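Local coordinates for enterobactin synthetase component F-related protein (Vibrio cholerae serotype O1, PDB 4OXI), which probably activates glycine with ATP as an adenylation-domain ligase, forming glycyl-adenylate in a lipopolysaccharide-modification pathway linked to antimicrobial peptide resistance, at residues A[358-363]-A[368-373]; A[236-241]-A[364-369]. All coordinates share one frame; numbering follows the deposited sequence.

Interaction 1. Residues A[358-363]-A[368-373]; sequences NLYGPT and AVTYHR. With GAP (glycyl-adenosine-5'-phosphate), chain B.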
ATOM      1  N   ASN A 358     -10.618  12.529  -2.805  1.00 23.35           N
ATOM      2  CA  ASN A 358      -9.377  12.224  -3.524  1.00 27.16           C
ATOM      3  C   ASN A 358      -8.250  12.266  -2.509  1.00 26.39           C
ATOM      4  O   ASN A 358      -8.136  13.245  -1.779  1.00 25.26           O
ATOM      5  CB  ASN A 358      -9.123  13.253  -4.644  1.00 24.96           C
ATOM      6  CG  ASN A 358      -8.016  12.825  -5.615  1.00 24.68           C
ATOM      7  OD1 ASN A 358      -7.577  11.671  -5.615  1.00 24.63           O
ATOM      8  ND2 ASN A 358      -7.585  13.754  -6.470  1.00 24.92           N
ATOM      9  N   LEU A 359      -7.441  11.212  -2.425  1.00 24.35           N
ATOM     10  CA  LEU A 359      -6.300  11.214  -1.506  1.00 22.61           C
ATOM     11  C   LEU A 359      -5.026  11.106  -2.318  1.00 23.30           C
ATOM     12  O   LEU A 359      -4.986  10.343  -3.284  1.00 23.71           O
ATOM     13  CB  LEU A 359      -6.352  10.023  -0.550  1.00 21.14           C
ATOM     14  CG  LEU A 359      -7.428   9.908   0.518  1.00 25.64           C
ATOM     15  CD1 LEU A 359      -7.255   8.616   1.369  1.00 17.62           C
ATOM     16  CD2 LEU A 359      -7.361  11.113   1.388  1.00 22.40           C
ATOM     17  N   TYR A 360      -3.985  11.842  -1.926  1.00 20.91           N
ATOM     18  CA  TYR A 360      -2.698  11.762  -2.613  1.00 22.68           C
ATOM     19  C   TYR A 360      -1.541  11.550  -1.639  1.00 23.60           C
ATOM     20  O   TYR A 360      -1.502  12.143  -0.561  1.00 22.34           O
ATOM     21  CB  TYR A 360      -2.415  13.012  -3.490  1.00 24.20           C
ATOM     22  CG  TYR A 360      -0.931  13.210  -3.736  1.00 22.82           C
ATOM     23  CD1 TYR A 360      -0.308  12.659  -4.856  1.00 22.32           C
ATOM     24  CD2 TYR A 360      -0.138  13.908  -2.826  1.00 21.17           C
ATOM     25  CE1 TYR A 360       1.065  12.808  -5.058  1.00 23.76           C
ATOM     26  CE2 TYR A 360       1.229  14.046  -3.013  1.00 22.45           C
ATOM     27  CZ  TYR A 360       1.822  13.506  -4.134  1.00 24.67           C
ATOM     28  OH  TYR A 360       3.184  13.657  -4.321  1.00 22.43           O
ATOM     29  N   GLY A 361      -0.576  10.734  -2.058  1.00 21.23           N
ATOM     30  CA  GLY A 361       0.679  10.600  -1.351  1.00 22.42           C
ATOM     31  C   GLY A 361       1.427   9.348  -1.782  1.00 25.71           C
ATOM     32  O   GLY A 361       0.821   8.394  -2.292  1.00 23.06           O
ATOM     33  N   PRO A 362       2.754   9.355  -1.604  1.00 23.97           N
ATOM     34  CA  PRO A 362       3.591   8.196  -1.907  1.00 25.50           C
ATOM     35  C   PRO A 362       3.811   7.362  -0.650  1.00 25.42           C
ATOM     36  O   PRO A 362       3.620   7.857   0.473  1.00 21.74           O
ATOM     37  CB  PRO A 362       4.906   8.840  -2.346  1.00 23.51           C
ATOM     38  CG  PRO A 362       4.997  10.071  -1.484  1.00 22.53           C
ATOM     39  CD  PRO A 362       3.561  10.550  -1.288  1.00 21.28           C
ATOM     40  N   THR A 363       4.214   6.112  -0.840  1.00 21.95           N
ATOM     41  CA  THR A 363       4.486   5.220   0.272  1.00 22.38           C
ATOM     42  C   THR A 363       5.534   5.835   1.186  1.00 23.29           C
ATOM     43  O   THR A 363       5.490   5.649   2.409  1.00 22.17           O
ATOM     44  CB  THR A 363       4.953   3.854  -0.259  1.00 21.94           C
ATOM     45  OG1 THR A 363       3.922   3.311  -1.103  1.00 27.11           O
ATOM     46  CG2 THR A 363       5.255   2.871   0.889  1.00 19.39           C
ATOM     47  N   ALA A 368      -1.162   8.669   2.489  1.00 22.93           N
ATOM     48  CA  ALA A 368      -1.589   9.874   1.787  1.00 22.71           C
ATOM     49  C   ALA A 368      -1.198  11.089   2.598  1.00 25.90           C
ATOM     50  O   ALA A 368      -1.230  11.041   3.833  1.00 28.43           O
ATOM     51  CB  ALA A 368      -3.108   9.859   1.551  1.00 18.93           C
ATOM     52  N   VAL A 369      -0.873  12.188   1.922  1.00 22.70           N
ATOM     53  CA  VAL A 369      -0.465  13.400   2.628  1.00 26.55           C
ATOM     54  C   VAL A 369      -1.379  14.589   2.319  1.00 28.24           C
ATOM     55  O   VAL A 369      -1.411  15.567   3.067  1.00 29.60           O
ATOM     56  CB  VAL A 369       1.030  13.746   2.356  1.00 25.96           C
ATOM     57  CG1 VAL A 369       1.231  14.169   0.924  1.00 23.97           C
ATOM     58  CG2 VAL A 369       1.525  14.820   3.309  1.00 33.20           C
ATOM     59  N   THR A 370      -2.131  14.507   1.224  1.00 23.74           N
ATOM     60  CA  THR A 370      -3.150  15.508   0.953  1.00 23.53           C
ATOM     61  C   THR A 370      -4.470  14.846   0.624  1.00 27.23           C
ATOM     62  O   THR A 370      -4.529  13.639   0.343  1.00 26.66           O
ATOM     63  CB  THR A 370      -2.794  16.408  -0.241  1.00 28.91           C
ATOM     64  OG1 THR A 370      -2.947  15.658  -1.454  1.00 25.21           O
ATOM     65  CG2 THR A 370      -1.359  16.952  -0.128  1.00 27.95           C
ATOM     66  N   TYR A 371      -5.522  15.654   0.624  1.00 26.09           N
ATOM     67  CA  TYR A 371      -6.869  15.180   0.337  1.00 29.79           C
ATOM     68  C   TYR A 371      -7.679  16.321  -0.262  1.00 30.19           C
ATOM     69  O   TYR A 371      -7.375  17.499  -0.047  1.00 30.71           O
ATOM     70  CB  TYR A 371      -7.560  14.728   1.617  1.00 25.78           C
ATOM     71  CG  TYR A 371      -8.055  15.895   2.444  1.00 32.25           C
ATOM     72  CD1 TYR A 371      -9.395  16.264   2.431  1.00 36.74           C
ATOM     73  CD2 TYR A 371      -7.177  16.637   3.231  1.00 32.73           C
ATOM     74  CE1 TYR A 371      -9.852  17.338   3.178  1.00 38.34           C
ATOM     75  CE2 TYR A 371      -7.628  17.718   3.981  1.00 38.82           C
ATOM     76  CZ  TYR A 371      -8.966  18.057   3.951  1.00 40.26           C
ATOM     77  OH  TYR A 371      -9.425  19.115   4.694  1.00 44.88           O
ATOM     78  N   HIS A 372      -8.731  15.966  -0.982  1.00 25.92           N
ATOM     79  CA  HIS A 372      -9.624  16.948  -1.540  1.00 28.40           C
ATOM     80  C   HIS A 372     -11.017  16.356  -1.683  1.00 30.89           C
ATOM     81  O   HIS A 372     -11.177  15.328  -2.340  1.00 26.67           O
ATOM     82  CB  HIS A 372      -9.137  17.359  -2.918  1.00 25.57           C
ATOM     83  CG  HIS A 372      -9.936  18.470  -3.516  1.00 31.10           C
ATOM     84  ND1 HIS A 372      -9.883  19.761  -3.033  1.00 32.42           N
ATOM     85  CD2 HIS A 372     -10.815  18.485  -4.548  1.00 27.15           C
ATOM     86  CE1 HIS A 372     -10.693  20.524  -3.748  1.00 34.53           C
ATOM     87  NE2 HIS A 372     -11.270  19.775  -4.670  1.00 30.95           N
ATOM     88  N   ARG A 373     -12.031  16.986  -1.092  1.00 30.30           N
ATOM     89  CA  ARG A 373     -13.404  16.522  -1.318  1.00 30.54           C
ATOM     90  C   ARG A 373     -13.848  16.855  -2.737  1.00 33.03           C
ATOM     91  O   ARG A 373     -13.794  18.014  -3.164  1.00 35.84           O
ATOM     92  CB  ARG A 373     -14.389  17.138  -0.328  1.00 33.14           C
ATOM     93  CG  ARG A 373     -14.119  16.779   1.104  1.00 39.22           C
ATOM     94  CD  ARG A 373     -15.244  17.261   2.034  1.00 47.27           C
ATOM     95  NE  ARG A 373     -14.825  17.114   3.425  1.00 52.87           N
ATOM     96  CZ  ARG A 373     -13.968  17.934   4.034  1.00 53.40           C
ATOM     97  NH1 ARG A 373     -13.630  17.717   5.302  1.00 55.47           N
ATOM     98  NH2 ARG A 373     -13.444  18.971   3.376  1.00 53.37           N
TER
HETATM   99  N   GAP B 601       0.260   5.536  -0.854  1.00 26.37           N
HETATM  100  CA  GAP B 601      -0.719   5.569  -1.979  1.00 32.47           C
HETATM  101  C   GAP B 601       0.045   5.240  -3.247  1.00 40.11           C
HETATM  102  O   GAP B 601      -0.492   5.157  -4.337  1.00 44.62           O
HETATM  103  PA  GAP B 601       2.525   4.614  -4.256  1.00 30.14           P
HETATM  104  O1A GAP B 601       3.861   4.895  -3.614  1.00 28.01           O
HETATM  105  O2A GAP B 601       2.197   3.231  -4.792  1.00 34.80           O
HETATM  106  O3A GAP B 601       1.476   5.033  -3.119  1.00 30.94           O
HETATM  107  C5' GAP B 601       2.747   7.057  -5.184  1.00 27.31           C
HETATM  108  O5' GAP B 601       2.350   5.706  -5.424  1.00 32.16           O
HETATM  109  C4' GAP B 601       2.542   7.859  -6.453  1.00 26.73           C
HETATM  110  O4' GAP B 601       1.216   7.644  -6.942  1.00 30.58           O
HETATM  111  C3' GAP B 601       2.599   9.354  -6.229  1.00 27.56           C
HETATM  112  O3' GAP B 601       3.946   9.826  -6.237  1.00 26.99           O
HETATM  113  C2' GAP B 601       1.772   9.878  -7.390  1.00 28.06           C
HETATM  114  O2' GAP B 601       2.520   9.823  -8.595  1.00 23.13           O
HETATM  115  C1' GAP B 601       0.723   8.815  -7.589  1.00 26.93           C
HETATM  116  N9  GAP B 601      -0.530   9.233  -6.922  1.00 26.75           N
HETATM  117  C8  GAP B 601      -0.929   8.851  -5.694  1.00 24.07           C
HETATM  118  N7  GAP B 601      -2.132   9.394  -5.380  1.00 23.89           N
HETATM  119  C5  GAP B 601      -2.511  10.156  -6.429  1.00 24.59           C
HETATM  120  C6  GAP B 601      -3.668  11.019  -6.746  1.00 23.82           C
HETATM  121  N6  GAP B 601      -4.696  11.157  -5.867  1.00 23.60           N
HETATM  122  N1  GAP B 601      -3.667  11.642  -7.949  1.00 28.61           N
HETATM  123  C2  GAP B 601      -2.655  11.500  -8.836  1.00 28.26           C
HETATM  124  N3  GAP B 601      -1.575  10.730  -8.604  1.00 26.95           N
HETATM  125  C4  GAP B 601      -1.452  10.044  -7.443  1.00 23.82           C
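Tyr-360 and Thr-370 form a hydrogen-bonded antiparallel pair whose side chains share one face of the hairpin. Thr-370 OG1 lies at the edge of the tyrosine ring, near its plane, and touches Tyr-360 CB at 3.4 Å. Its chi1 of 73° sets OG1 between the backbone N and carbonyl carbon, while the hydroxyl bonds to Ile-385 O. Further out, Val-369 CG1 meets Tyr-360 CE2 obliquely at 3.9 Å, the two side chains running alongside in the same direction. The other flank of the ring serves the ligand: CD1 stands over the adenine plane, 3.7 Å from C5 of glycyl-adenosine-5'-phosphate, and OH bonds to Asp-452.

Leu-359 and Tyr-371 occupy the opposite face, Leu-359 CD2 lying 3.6 Å from Tyr-371 CB, with the phenol leading away. Two acceptors grip the adenine amino group N6: Leu-359 O at 2.7 Å, and Asn-358 OD1 at 2.9 Å, reached because CG is anti to the backbone N (chi1 -168°). The backbone is a classic beta bulge, since Tyr-360 O takes both Val-369 N (2.6 Å) and Thr-370 N (3.0 Å). Just beyond, the Gly-361 and Ala-368 backbones pass close together, and Thr-363 N and OG1 both bond to phosphate oxygen O1A.

The strand axes run antiparallel at 168°. Strand 356-360 continues the sheet to strand 332-336 and strand 370-373 to strand 387-388; Tyr-242 and Leu-249 of helix 236-249 pack against the Leu-359 and Tyr-371 face, and Leu-417 of strand 416-419 against Tyr-360.

Interaction 2. Residues A[236-241]-A[364-369]; sequences YSNLHC and ECTIAV. With GAP (glycyl-adenosine-5'-phosphate), chain B.
The carboxamide of Asn-238 presents one face toward Thr-366, but the threonine does not sit centrally on it: OG1 lies about 3.2 Å below the amide plane and is displaced toward CB, which it touches at 3.2 Å, against 3.8 Å from OG1 to Asn-238 CG. The polar ends of this amide are used by other residues, ND2 donating to Lys-422 O and OD1 accepting from Ser-235 N, just ahead of the helix. A second flat group, the peptide joining Asn-238 to Leu-239, receives the threonine methyl against its face, with Thr-366 CG2 3.6 Å from Asn-238 O. The same methyl comes within 4.0 Å of Leu-239 CA.

Both branches of Thr-366 therefore reach the helix. With chi1 at -50°, CG2 is anti to the backbone N and OG1 lies beside that N; the two side chains cross at about a right angle. Positive phi at Thr-366 (59°) and Ile-367 (75°) turns the loop sharply, and Ile-367 O faces away from the helix to accept a hydrogen bond from the glycyl amino N of glycyl-adenosine-5'-phosphate at 2.7 Å.

No hydrogen bond links the segments. Thr-366 OG1 is bonded to Gln-423 O, so polar side chains meet here by van der Waals contact, with their hydrogen bonds going to Ser-235, Lys-422 and Gln-423; helix 236-249 thus backs a loop whose Ile-367 O holds the glycyl amino group.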
ATOM      1  N   TYR A 236       6.153   3.898  13.863  1.00 25.48           N
ATOM      2  CA  TYR A 236       4.889   4.076  14.572  1.00 24.85           C
ATOM      3  C   TYR A 236       4.427   5.526  14.556  1.00 23.72           C
ATOM      4  O   TYR A 236       3.237   5.783  14.360  1.00 23.84           O
ATOM      5  CB  TYR A 236       4.946   3.504  15.998  1.00 23.25           C
ATOM      6  CG  TYR A 236       4.779   2.001  15.998  1.00 23.35           C
ATOM      7  CD1 TYR A 236       3.513   1.428  16.032  1.00 21.48           C
ATOM      8  CD2 TYR A 236       5.881   1.158  15.918  1.00 19.96           C
ATOM      9  CE1 TYR A 236       3.341   0.056  16.017  1.00 19.86           C
ATOM     10  CE2 TYR A 236       5.727  -0.216  15.901  1.00 22.96           C
ATOM     11  CZ  TYR A 236       4.445  -0.760  15.951  1.00 23.96           C
ATOM     12  OH  TYR A 236       4.272  -2.127  15.931  1.00 23.53           O
ATOM     13  N   SER A 237       5.340   6.479  14.735  1.00 22.42           N
ATOM     14  CA  SER A 237       4.892   7.881  14.725  1.00 27.08           C
ATOM     15  C   SER A 237       4.442   8.323  13.328  1.00 22.29           C
ATOM     16  O   SER A 237       3.486   9.080  13.216  1.00 24.73           O
ATOM     17  CB  SER A 237       5.931   8.847  15.309  1.00 27.73           C
ATOM     18  OG  SER A 237       7.115   8.843  14.541  1.00 38.71           O
ATOM     19  N   ASN A 238       5.100   7.841  12.270  1.00 23.64           N
ATOM     20  CA  ASN A 238       4.589   8.069  10.910  1.00 24.65           C
ATOM     21  C   ASN A 238       3.141   7.602  10.805  1.00 23.72           C
ATOM     22  O   ASN A 238       2.254   8.346  10.375  1.00 23.93           O
ATOM     23  CB  ASN A 238       5.375   7.272   9.862  1.00 23.89           C
ATOM     24  CG  ASN A 238       6.808   7.718   9.707  1.00 26.01           C
ATOM     25  OD1 ASN A 238       7.699   6.883   9.538  1.00 27.78           O
ATOM     26  ND2 ASN A 238       7.046   9.026   9.752  1.00 26.84           N
ATOM     27  N   LEU A 239       2.910   6.353  11.201  1.00 22.28           N
ATOM     28  CA  LEU A 239       1.595   5.728  11.047  1.00 21.44           C
ATOM     29  C   LEU A 239       0.545   6.383  11.930  1.00 25.54           C
ATOM     30  O   LEU A 239      -0.614   6.547  11.517  1.00 25.21           O
ATOM     31  CB  LEU A 239       1.684   4.233  11.388  1.00 20.74           C
ATOM     32  CG  LEU A 239       0.381   3.449  11.575  1.00 27.49           C
ATOM     33  CD1 LEU A 239      -0.464   3.501  10.305  1.00 23.10           C
ATOM     34  CD2 LEU A 239       0.674   1.996  11.978  1.00 18.63           C
ATOM     35  N   HIS A 240       0.942   6.730  13.157  1.00 24.64           N
ATOM     36  CA  HIS A 240       0.014   7.336  14.127  1.00 25.91           C
ATOM     37  C   HIS A 240      -0.407   8.711  13.656  1.00 25.15           C
ATOM     38  O   HIS A 240      -1.565   9.091  13.794  1.00 29.52           O
ATOM     39  CB  HIS A 240       0.650   7.423  15.517  1.00 22.43           C
ATOM     40  CG  HIS A 240       0.664   6.120  16.251  1.00 26.33           C
ATOM     41  ND1 HIS A 240       1.655   5.774  17.143  1.00 28.28           N
ATOM     42  CD2 HIS A 240      -0.194   5.074  16.221  1.00 28.37           C
ATOM     43  CE1 HIS A 240       1.406   4.576  17.635  1.00 23.14           C
ATOM     44  NE2 HIS A 240       0.286   4.130  17.099  1.00 26.79           N
ATOM     45  N   CYS A 241       0.533   9.460  13.086  1.00 24.26           N
ATOM     46  CA  CYS A 241       0.173  10.749  12.512  1.00 28.23           C
ATOM     47  C   CYS A 241      -0.894  10.600  11.417  1.00 29.82           C
ATOM     48  O   CYS A 241      -1.919  11.280  11.457  1.00 33.18           O
ATOM     49  CB  CYS A 241       1.405  11.490  11.983  1.00 27.33           C
ATOM     50  SG  CYS A 241       0.982  13.093  11.224  1.00 39.81           S
ATOM     51  N   GLU A 364       6.458   6.589   0.592  1.00 20.36           N
ATOM     52  CA  GLU A 364       7.546   7.239   1.337  1.00 21.02           C
ATOM     53  C   GLU A 364       7.043   8.246   2.383  1.00 25.42           C
ATOM     54  O   GLU A 364       7.776   8.619   3.306  1.00 24.51           O
ATOM     55  CB  GLU A 364       8.508   7.933   0.364  1.00 20.39           C
ATOM     56  CG  GLU A 364       9.436   6.976  -0.410  1.00 22.48           C
ATOM     57  CD  GLU A 364       8.816   6.419  -1.707  1.00 24.30           C
ATOM     58  OE1 GLU A 364       7.576   6.504  -1.876  1.00 24.95           O
ATOM     59  OE2 GLU A 364       9.577   5.908  -2.575  1.00 27.76           O
ATOM     60  N   CYS A 365       5.800   8.699   2.237  1.00 20.38           N
ATOM     61  CA  CYS A 365       5.248   9.653   3.185  1.00 20.88           C
ATOM     62  C   CYS A 365       3.982   9.115   3.863  1.00 22.12           C
ATOM     63  O   CYS A 365       3.068   9.885   4.162  1.00 23.79           O
ATOM     64  CB  CYS A 365       4.965  11.008   2.519  1.00 22.80           C
ATOM     65  SG  CYS A 365       4.996  12.423   3.697  1.00 26.72           S
ATOM     66  N   THR A 366       3.948   7.803   4.096  1.00 22.52           N
ATOM     67  CA  THR A 366       2.887   7.146   4.869  1.00 21.80           C
ATOM     68  C   THR A 366       1.490   7.346   4.281  1.00 23.94           C
ATOM     69  O   THR A 366       0.697   8.151   4.782  1.00 22.90           O
ATOM     70  CB  THR A 366       2.929   7.570   6.359  1.00 21.47           C
ATOM     71  OG1 THR A 366       4.266   7.413   6.841  1.00 21.33           O
ATOM     72  CG2 THR A 366       2.006   6.695   7.214  1.00 20.28           C
ATOM     73  N   ILE A 367       1.207   6.591   3.220  1.00 24.94           N
ATOM     74  CA  ILE A 367      -0.135   6.440   2.632  1.00 23.31           C
ATOM     75  C   ILE A 367      -0.645   7.643   1.818  1.00 27.23           C
ATOM     76  O   ILE A 367      -0.578   7.635   0.585  1.00 26.15           O
ATOM     77  CB  ILE A 367      -1.164   6.012   3.680  1.00 23.10           C
ATOM     78  CG1 ILE A 367      -0.597   4.882   4.554  1.00 21.13           C
ATOM     79  CG2 ILE A 367      -2.465   5.596   3.003  1.00 22.78           C
ATOM     80  CD1 ILE A 367      -1.535   4.473   5.707  1.00 21.69           C
ATOM     81  N   ALA A 368      -1.162   8.669   2.489  1.00 22.93           N
ATOM     82  CA  ALA A 368      -1.589   9.874   1.787  1.00 22.71           C
ATOM     83  C   ALA A 368      -1.198  11.089   2.598  1.00 25.90           C
ATOM     84  O   ALA A 368      -1.230  11.041   3.833  1.00 28.43           O
ATOM     85  CB  ALA A 368      -3.108   9.859   1.551  1.00 18.93           C
ATOM     86  N   VAL A 369      -0.873  12.188   1.922  1.00 22.70           N
ATOM     87  CA  VAL A 369      -0.465  13.400   2.628  1.00 26.55           C
ATOM     88  C   VAL A 369      -1.379  14.589   2.319  1.00 28.24           C
ATOM     89  O   VAL A 369      -1.411  15.567   3.067  1.00 29.60           O
ATOM     90  CB  VAL A 369       1.030  13.746   2.356  1.00 25.96           C
ATOM     91  CG1 VAL A 369       1.231  14.169   0.924  1.00 23.97           C
ATOM     92  CG2 VAL A 369       1.525  14.820   3.309  1.00 33.20           C
TER
HETATM   93  N   GAP B 601       0.260   5.536  -0.854  1.00 26.37           N
HETATM   94  CA  GAP B 601      -0.719   5.569  -1.979  1.00 32.47           C
HETATM   95  C   GAP B 601       0.045   5.240  -3.247  1.00 40.11           C
HETATM   96  O   GAP B 601      -0.492   5.157  -4.337  1.00 44.62           O
HETATM   97  PA  GAP B 601       2.525   4.614  -4.256  1.00 30.14           P
HETATM   98  O1A GAP B 601       3.861   4.895  -3.614  1.00 28.01           O
HETATM   99  O2A GAP B 601       2.197   3.231  -4.792  1.00 34.80           O
HETATM  100  O3A GAP B 601       1.476   5.033  -3.119  1.00 30.94           O
HETATM  101  C5' GAP B 601       2.747   7.057  -5.184  1.00 27.31           C
HETATM  102  O5' GAP B 601       2.350   5.706  -5.424  1.00 32.16           O
HETATM  103  C4' GAP B 601       2.542   7.859  -6.453  1.00 26.73           C
HETATM  104  O4' GAP B 601       1.216   7.644  -6.942  1.00 30.58           O
HETATM  105  C3' GAP B 601       2.599   9.354  -6.229  1.00 27.56           C
HETATM  106  O3' GAP B 601       3.946   9.826  -6.237  1.00 26.99           O
HETATM  107  C2' GAP B 601       1.772   9.878  -7.390  1.00 28.06           C
HETATM  108  O2' GAP B 601       2.520   9.823  -8.595  1.00 23.13           O
HETATM  109  C1' GAP B 601       0.723   8.815  -7.589  1.00 26.93           C
HETATM  110  N9  GAP B 601      -0.530   9.233  -6.922  1.00 26.75           N
HETATM  111  C8  GAP B 601      -0.929   8.851  -5.694  1.00 24.07           C
HETATM  112  N7  GAP B 601      -2.132   9.394  -5.380  1.00 23.89           N
HETATM  113  C5  GAP B 601      -2.511  10.156  -6.429  1.00 24.59           C
HETATM  114  C6  GAP B 601      -3.668  11.019  -6.746  1.00 23.82           C
HETATM  115  N6  GAP B 601      -4.696  11.157  -5.867  1.00 23.60           N
HETATM  116  N1  GAP B 601      -3.667  11.642  -7.949  1.00 28.61           N
HETATM  117  C2  GAP B 601      -2.655  11.500  -8.836  1.00 28.26           C
HETATM  118  N3  GAP B 601      -1.575  10.730  -8.604  1.00 26.95           N
HETATM  119  C4  GAP B 601      -1.452  10.044  -7.443  1.00 23.82           C

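Both interactions are buried, and both concern the chain from strand 356-360 to strand 370-373: interaction 1 pairs the two strands of this hairpin, while interaction 2 sets its connecting loop against helix 236-249, with Ala-368 and Val-369 belonging to both. Their centres are 11 Å apart. The sheet contact buries 405 Å² and is tied by five backbone hydrogen bonds; the helix-loop contact buries 132 Å² through van der Waals touches alone. On the ligand, the hairpin side reaches adenine and phosphate, whereas the loop in interaction 2 takes the glycyl amino group through Ile-367 O, to which Gly-361 O of interaction 1 adds a weak bond. Tyr-242 of the helix borders residues of both.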